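MgGH51 (Meripilus giganteus, PDB 6ZPY) probably hydrolyses terminal alpha-L-arabinofuranosyl residues from arabinose-containing polysaccharides, as a family GH51 arabinofuranosidase. Local coordinates at residues Y18-E23 with S223-P228; T424-E429 with I473-S478. All coordinates share one frame; numbering follows the deposited sequence.

Contact 1 of 2, residues Y18-E23 with S223-P228. With AHR (alpha-L-arabinofuranose), chain F.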
loop_
_atom_site.group_PDB
_atom_site.type_symbol
_atom_site.label_atom_id
_atom_site.label_comp_id
_atom_site.label_asym_id
_atom_site.label_seq_id
_atom_site.Cartn_x
_atom_site.Cartn_y
_atom_site.Cartn_z
ATOM N N TYR A 18 -7.255 -10.099 9.612
ATOM C CA TYR A 18 -6.471 -8.846 9.645
ATOM C C TYR A 18 -5.566 -8.787 8.422
ATOM O O TYR A 18 -4.853 -9.726 8.086
ATOM C CB TYR A 18 -5.603 -8.777 10.891
ATOM C CG TYR A 18 -6.386 -8.889 12.160
ATOM C CD1 TYR A 18 -7.184 -7.859 12.582
ATOM C CD2 TYR A 18 -6.346 -10.047 12.909
ATOM C CE1 TYR A 18 -7.953 -7.942 13.723
ATOM C CE2 TYR A 18 -7.064 -10.123 14.091
ATOM C CZ TYR A 18 -7.863 -9.085 14.514
ATOM O OH TYR A 18 -8.613 -9.149 15.658
ATOM N N GLY A 19 -5.625 -7.637 7.743
ATOM C CA GLY A 19 -4.802 -7.428 6.542
ATOM C C GLY A 19 -4.672 -5.976 6.189
ATOM O O GLY A 19 -4.907 -5.123 7.057
ATOM N N LEU A 20 -4.238 -5.764 4.949
ATOM C CA LEU A 20 -3.826 -4.415 4.517
ATOM C C LEU A 20 -4.695 -3.880 3.415
ATOM O O LEU A 20 -5.190 -4.673 2.572
ATOM C CB LEU A 20 -2.379 -4.439 4.032
ATOM C CG LEU A 20 -1.376 -5.104 4.947
ATOM C CD1 LEU A 20 0.006 -5.067 4.337
ATOM C CD2 LEU A 20 -1.367 -4.446 6.281
ATOM N N MET A 21 -4.850 -2.563 3.417
ATOM C CA MET A 21 -5.526 -1.852 2.319
ATOM C C MET A 21 -4.539 -0.969 1.587
ATOM O O MET A 21 -3.942 -0.091 2.221
ATOM C CB MET A 21 -6.674 -1.009 2.881
ATOM C CG MET A 21 -7.464 -0.293 1.805
ATOM S SD MET A 21 -6.798 1.236 1.304
ATOM C CE MET A 21 -7.920 1.770 0.033
ATOM N N PHE A 22 -4.395 -1.193 0.306
ATOM C CA PHE A 22 -3.433 -0.463 -0.520
ATOM C C PHE A 22 -4.114 0.207 -1.696
ATOM O O PHE A 22 -4.845 -0.397 -2.472
ATOM C CB PHE A 22 -2.334 -1.378 -1.029
ATOM C CG PHE A 22 -1.244 -0.596 -1.679
ATOM C CD1 PHE A 22 -1.273 -0.341 -3.025
ATOM C CD2 PHE A 22 -0.234 -0.039 -0.915
ATOM C CE1 PHE A 22 -0.284 0.400 -3.649
ATOM C CE2 PHE A 22 0.752 0.712 -1.543
ATOM C CZ PHE A 22 0.735 0.927 -2.891
ATOM N N GLU A 23 -3.720 1.445 -1.898
ATOM C CA GLU A 23 -3.823 2.149 -3.176
ATOM C C GLU A 23 -2.598 3.055 -3.218
ATOM O O GLU A 23 -2.033 3.339 -2.150
ATOM C CB GLU A 23 -5.083 2.978 -3.309
ATOM C CG GLU A 23 -5.098 4.182 -2.430
ATOM C CD GLU A 23 -6.399 4.957 -2.416
ATOM O OE1 GLU A 23 -6.822 5.408 -3.478
ATOM O OE2 GLU A 23 -6.958 5.096 -1.368
ATOM N N SER A 223 -2.790 -10.971 6.454
ATOM C CA SER A 223 -3.298 -12.185 5.774
ATOM C C SER A 223 -3.851 -11.872 4.402
ATOM O O SER A 223 -4.001 -12.791 3.595
ATOM C CB SER A 223 -4.348 -12.851 6.594
ATOM O OG SER A 223 -5.516 -12.029 6.692
ATOM N N PHE A 224 -4.105 -10.601 4.109
ATOM C CA PHE A 224 -4.614 -10.186 2.799
ATOM C C PHE A 224 -4.127 -8.795 2.487
ATOM O O PHE A 224 -3.713 -8.043 3.381
ATOM C CB PHE A 224 -6.154 -10.247 2.747
ATOM C CG PHE A 224 -6.815 -9.187 3.577
ATOM C CD1 PHE A 224 -6.930 -7.885 3.103
ATOM C CD2 PHE A 224 -7.299 -9.484 4.839
ATOM C CE1 PHE A 224 -7.498 -6.909 3.885
ATOM C CE2 PHE A 224 -7.837 -8.491 5.614
ATOM C CZ PHE A 224 -7.945 -7.210 5.150
ATOM N N PHE A 225 -4.287 -8.487 1.211
ATOM C CA PHE A 225 -3.918 -7.193 0.659
ATOM C C PHE A 225 -5.035 -6.794 -0.306
ATOM O O PHE A 225 -5.196 -7.449 -1.366
ATOM C CB PHE A 225 -2.579 -7.386 -0.031
ATOM C CG PHE A 225 -1.867 -6.140 -0.446
ATOM C CD1 PHE A 225 -2.131 -5.532 -1.658
ATOM C CD2 PHE A 225 -0.887 -5.617 0.388
ATOM C CE1 PHE A 225 -1.358 -4.456 -2.077
ATOM C CE2 PHE A 225 -0.143 -4.528 -0.029
ATOM C CZ PHE A 225 -0.390 -3.940 -1.252
ATOM N N ARG A 226 -5.770 -5.783 0.084
ATOM C CA ARG A 226 -6.832 -5.230 -0.775
ATOM C C ARG A 226 -6.177 -4.232 -1.709
ATOM O O ARG A 226 -5.450 -3.345 -1.236
ATOM C CB ARG A 226 -7.851 -4.526 0.125
ATOM C CG ARG A 226 -9.092 -4.009 -0.599
ATOM C CD ARG A 226 -9.781 -2.897 0.221
ATOM N NE ARG A 226 -10.858 -2.340 -0.562
ATOM C CZ ARG A 226 -11.260 -1.097 -0.481
ATOM N NH1 ARG A 226 -10.812 -0.304 0.481
ATOM N NH2 ARG A 226 -12.176 -0.662 -1.327
ATOM N N PHE A 227 -6.448 -4.289 -2.988
ATOM C CA PHE A 227 -5.769 -3.421 -3.957
ATOM C C PHE A 227 -6.539 -3.505 -5.259
ATOM O O PHE A 227 -7.314 -4.454 -5.473
ATOM C CB PHE A 227 -4.326 -3.895 -4.165
ATOM C CG PHE A 227 -4.213 -5.051 -5.100
ATOM C CD1 PHE A 227 -4.674 -6.301 -4.706
ATOM C CD2 PHE A 227 -3.681 -4.905 -6.361
ATOM C CE1 PHE A 227 -4.667 -7.335 -5.614
ATOM C CE2 PHE A 227 -3.645 -5.956 -7.251
ATOM C CZ PHE A 227 -4.144 -7.176 -6.874
ATOM N N PRO A 228 -6.358 -2.594 -6.225
ATOM C CA PRO A 228 -5.482 -1.437 -6.150
ATOM C C PRO A 228 -6.153 -0.185 -5.683
ATOM O O PRO A 228 -5.574 0.890 -5.712
ATOM C CB PRO A 228 -5.045 -1.327 -7.593
ATOM C CG PRO A 228 -6.307 -1.649 -8.365
ATOM C CD PRO A 228 -6.857 -2.812 -7.580
HETATM O O5 AHR F . -8.211 5.774 2.308
HETATM C C5 AHR F . -8.488 6.993 1.528
HETATM C C4 AHR F . -9.816 7.051 0.737
HETATM O O4 AHR F . -10.960 6.839 1.617
HETATM C C3 AHR F . -9.995 5.917 -0.232
HETATM O O3 AHR F . -9.342 6.011 -1.478
HETATM C C2 AHR F . -11.560 5.837 -0.407
HETATM O O2 AHR F . -11.900 4.535 -0.913
HETATM C C1 AHR F . -12.131 6.307 0.945
HETATM O O1 AHR F . -12.919 7.463 0.538
HETATM O O HOH W 1 -5.721 -12.660 9.977
#
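Y18-E23 and S223-P228 run parallel, 17° apart, with L20 opposite F225 and M21 opposite R226, and four backbone bonds alternate along them: S223 N to Y18 O, L20 N to F224 O (2.8 Å), R226 N to L20 O, and F22 N to R226 O. At the N-terminal end of the pair S223 grips one carbonyl twice. Its N-H meets Y18 O in the carbonyl plane, while OG, placed between its own N and C by chi1 of 66°, reaches Y18 O at 2.8 Å from above that plane. With no side chain, G19 lets the F224 ring lie against its CA, a CH-pi contact 3.5 Å from G19 CA to the F224 centroid. The segments carry the first two strands of the (beta/alpha)8 barrel. L20, F22 and F225 point away from the barrel interior; F278 of helix 271-281 packs on F225, while L20 meets M220 and P222. F22 and F225 run side by side, F22 CB touching F225 CZ at 3.2 Å; their planes differ by 21°, but the rings are slid apart and barely overlap. M21 and R226 face the barrel interior, pointing the same way, and M21 CE lies 3.6 Å from R226 NH1. R226, extended from CG to NE, carries its guanidinium to E429 and E347, both salt-bridge partners, and to N350, an arrangement that should hold the group firmly. At the C-terminal ends, E23 CB rests 3.2 Å from O of P228, which follows a cis peptide bond. E23 OE2 accepts a hydrogen bond from O3 of the arabinofuranose (2.6 Å), while N232 and W261 hold OE1 and so fix how the carboxylate is turned.

Contact 2 of 2, residues T424-E429 with I473-S478. With AHR (alpha-L-arabinofuranose), chain F.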
loop_
_atom_site.group_PDB
_atom_site.type_symbol
_atom_site.label_atom_id
_atom_site.label_comp_id
_atom_site.label_asym_id
_atom_site.label_seq_id
_atom_site.Cartn_x
_atom_site.Cartn_y
_atom_site.Cartn_z
ATOM N N THR A 424 -20.977 -12.079 4.767
ATOM C CA THR A 424 -19.799 -11.683 5.551
ATOM C C THR A 424 -19.433 -10.237 5.232
ATOM O O THR A 424 -19.809 -9.676 4.205
ATOM C CB THR A 424 -18.651 -12.652 5.316
ATOM O OG1 THR A 424 -18.369 -12.661 3.932
ATOM C CG2 THR A 424 -19.001 -14.038 5.826
ATOM N N TYR A 425 -18.691 -9.649 6.163
ATOM C CA TYR A 425 -18.392 -8.214 6.134
ATOM C C TYR A 425 -16.881 -8.033 6.177
ATOM O O TYR A 425 -16.171 -8.677 6.966
ATOM C CB TYR A 425 -19.099 -7.502 7.271
ATOM C CG TYR A 425 -20.589 -7.609 7.130
ATOM C CD1 TYR A 425 -21.253 -6.706 6.329
ATOM C CD2 TYR A 425 -21.298 -8.688 7.620
ATOM C CE1 TYR A 425 -22.612 -6.817 6.104
ATOM C CE2 TYR A 425 -22.652 -8.800 7.401
ATOM C CZ TYR A 425 -23.320 -7.856 6.658
ATOM O OH TYR A 425 -24.654 -7.969 6.428
ATOM N N PHE A 426 -16.456 -7.135 5.327
ATOM C CA PHE A 426 -15.047 -6.721 5.173
ATOM C C PHE A 426 -14.996 -5.286 5.664
ATOM O O PHE A 426 -15.648 -4.430 5.041
ATOM C CB PHE A 426 -14.682 -6.839 3.711
ATOM C CG PHE A 426 -13.328 -6.291 3.303
ATOM C CD1 PHE A 426 -12.272 -6.273 4.171
ATOM C CD2 PHE A 426 -13.117 -5.873 2.009
ATOM C CE1 PHE A 426 -11.002 -5.871 3.740
ATOM C CE2 PHE A 426 -11.883 -5.473 1.575
ATOM C CZ PHE A 426 -10.821 -5.483 2.451
ATOM N N GLU A 427 -14.261 -5.011 6.737
ATOM C CA GLU A 427 -14.090 -3.608 7.155
ATOM C C GLU A 427 -12.871 -3.108 6.363
ATOM O O GLU A 427 -11.754 -3.103 6.892
ATOM C CB GLU A 427 -13.883 -3.500 8.639
ATOM C CG GLU A 427 -14.126 -2.092 9.118
ATOM C CD GLU A 427 -15.567 -1.746 9.413
ATOM O OE1 GLU A 427 -16.421 -2.656 9.403
ATOM O OE2 GLU A 427 -15.841 -0.561 9.722
ATOM N N GLY A 428 -13.073 -2.740 5.110
ATOM C CA GLY A 428 -11.946 -2.641 4.186
ATOM C C GLY A 428 -11.197 -1.333 4.327
ATOM O O GLY A 428 -10.084 -1.242 3.782
ATOM N N GLU A 429 -11.796 -0.361 4.976
ATOM C CA GLU A 429 -11.122 0.888 5.356
ATOM C C GLU A 429 -11.678 1.351 6.681
ATOM O O GLU A 429 -12.883 1.530 6.808
ATOM C CB GLU A 429 -11.406 2.003 4.340
ATOM C CG GLU A 429 -10.902 1.715 2.958
ATOM C CD GLU A 429 -11.242 2.769 1.929
ATOM O OE1 GLU A 429 -11.443 3.947 2.323
ATOM O OE2 GLU A 429 -11.302 2.399 0.753
ATOM N N ILE A 473 -19.026 -13.386 11.236
ATOM C CA ILE A 473 -19.501 -12.663 10.025
ATOM C C ILE A 473 -18.479 -11.650 9.508
ATOM O O ILE A 473 -18.546 -11.386 8.336
ATOM C CB ILE A 473 -20.862 -12.001 10.245
ATOM C CG1 ILE A 473 -20.849 -10.891 11.296
ATOM C CG2 ILE A 473 -21.881 -13.083 10.537
ATOM C CD1 ILE A 473 -22.130 -10.088 11.352
ATOM N N VAL A 474 -17.571 -11.165 10.345
ATOM C CA VAL A 474 -16.509 -10.257 9.862
ATOM C C VAL A 474 -15.371 -11.145 9.384
ATOM O O VAL A 474 -14.847 -11.893 10.192
ATOM C CB VAL A 474 -16.074 -9.264 10.936
ATOM C CG1 VAL A 474 -14.916 -8.447 10.402
ATOM C CG2 VAL A 474 -17.202 -8.349 11.368
ATOM N N PHE A 475 -15.019 -11.113 8.110
ATOM C CA PHE A 475 -13.968 -12.011 7.599
ATOM C C PHE A 475 -12.633 -11.286 7.426
ATOM O O PHE A 475 -11.677 -12.011 7.202
ATOM C CB PHE A 475 -14.406 -12.755 6.352
ATOM C CG PHE A 475 -14.399 -11.969 5.079
ATOM C CD1 PHE A 475 -15.424 -11.091 4.777
ATOM C CD2 PHE A 475 -13.332 -12.082 4.208
ATOM C CE1 PHE A 475 -15.414 -10.391 3.583
ATOM C CE2 PHE A 475 -13.336 -11.385 3.012
ATOM C CZ PHE A 475 -14.377 -10.548 2.720
ATOM N N ALA A 476 -12.639 -9.963 7.396
ATOM C CA ALA A 476 -11.422 -9.226 6.977
ATOM C C ALA A 476 -11.577 -7.803 7.435
ATOM O O ALA A 476 -12.694 -7.262 7.446
ATOM C CB ALA A 476 -11.262 -9.313 5.466
ATOM N N ALA A 477 -10.443 -7.167 7.752
ATOM C CA ALA A 477 -10.469 -5.788 8.266
ATOM C C ALA A 477 -9.112 -5.177 8.010
ATOM O O ALA A 477 -8.108 -5.837 8.267
ATOM C CB ALA A 477 -10.759 -5.760 9.728
ATOM N N SER A 478 -9.111 -3.970 7.468
ATOM C CA SER A 478 -7.853 -3.266 7.154
ATOM C C SER A 478 -7.983 -1.778 7.454
ATOM O O SER A 478 -8.951 -1.112 7.017
ATOM C CB SER A 478 -7.460 -3.513 5.729
ATOM O OG SER A 478 -8.545 -3.410 4.830
HETATM O O5 AHR F . -8.211 5.774 2.308
HETATM C C5 AHR F . -8.488 6.993 1.528
HETATM C C4 AHR F . -9.816 7.051 0.737
HETATM O O4 AHR F . -10.960 6.839 1.617
HETATM C C3 AHR F . -9.995 5.917 -0.232
HETATM O O3 AHR F . -9.342 6.011 -1.478
HETATM C C2 AHR F . -11.560 5.837 -0.407
HETATM O O2 AHR F . -11.900 4.535 -0.913
HETATM C C1 AHR F . -12.131 6.307 0.945
HETATM O O1 AHR F . -12.919 7.463 0.538
#
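T424 meets I473 and F475 at the start of two parallel strands whose axes approach to 4.5 Å. The T424 and F475 side chains cross at about a right angle, T424 OG1 lying 3.4 Å from F475 CD1 and hydrogen-bonding to S396. Y425 brackets V474, its N donating to I473 O and its O accepting from F475 N (2.9 Å); on the outward face its ring lies alongside I473, and its hydroxyl goes on to W386. F426, with CG anti to the backbone N (chi1 172°), points into the barrel. Its CB touches F475 CE1 at 3.6 Å, its CD1 meets A476 CB at 3.5 Å, and A476 O lies in plane at the ring's edge. E427 N bonds to A476 O instead of F475 O, so the second strand carries one extra residue, a beta bulge at F475. E427, centre of an inverse gamma turn, accepts S478 N at its O (2.8 Å) and sends its carboxylate outward to Y415. G428, with no side chain, lays its CA against one face of the F426 ring; its O takes S478 OG (2.9 Å) from above the carbonyl plane. E429 then turns to the sugar, OE2 accepting from arabinofuranose O2 (2.8 Å) while Y402 holds OE1. A glutamate near the C-terminal end of the seventh strand of the (beta/alpha)8 barrel is consistent with the nucleophile position of GH51 enzymes.

In the fold
From the N terminus, the chain lays down 18-23, which carries the first barrel strand, and then makes a long excursion, which includes the strands of two antiparallel sheets, before 223-228 pairs with it; contact 1 closes that loop. The chain goes on through the middle strands to 424-429, and contact 2 closes a much shorter loop across helix 454-469, a beta-alpha-beta crossover joining strands seven and eight. The loops neither nest nor cross, but lie in series. They meet where the barrel closes: G19 N lies 3.1 Å from A477 O, a probable hydrogen bond between the 18-23 and 473-478 segments. Both contacts also reach the same arabinofuranose.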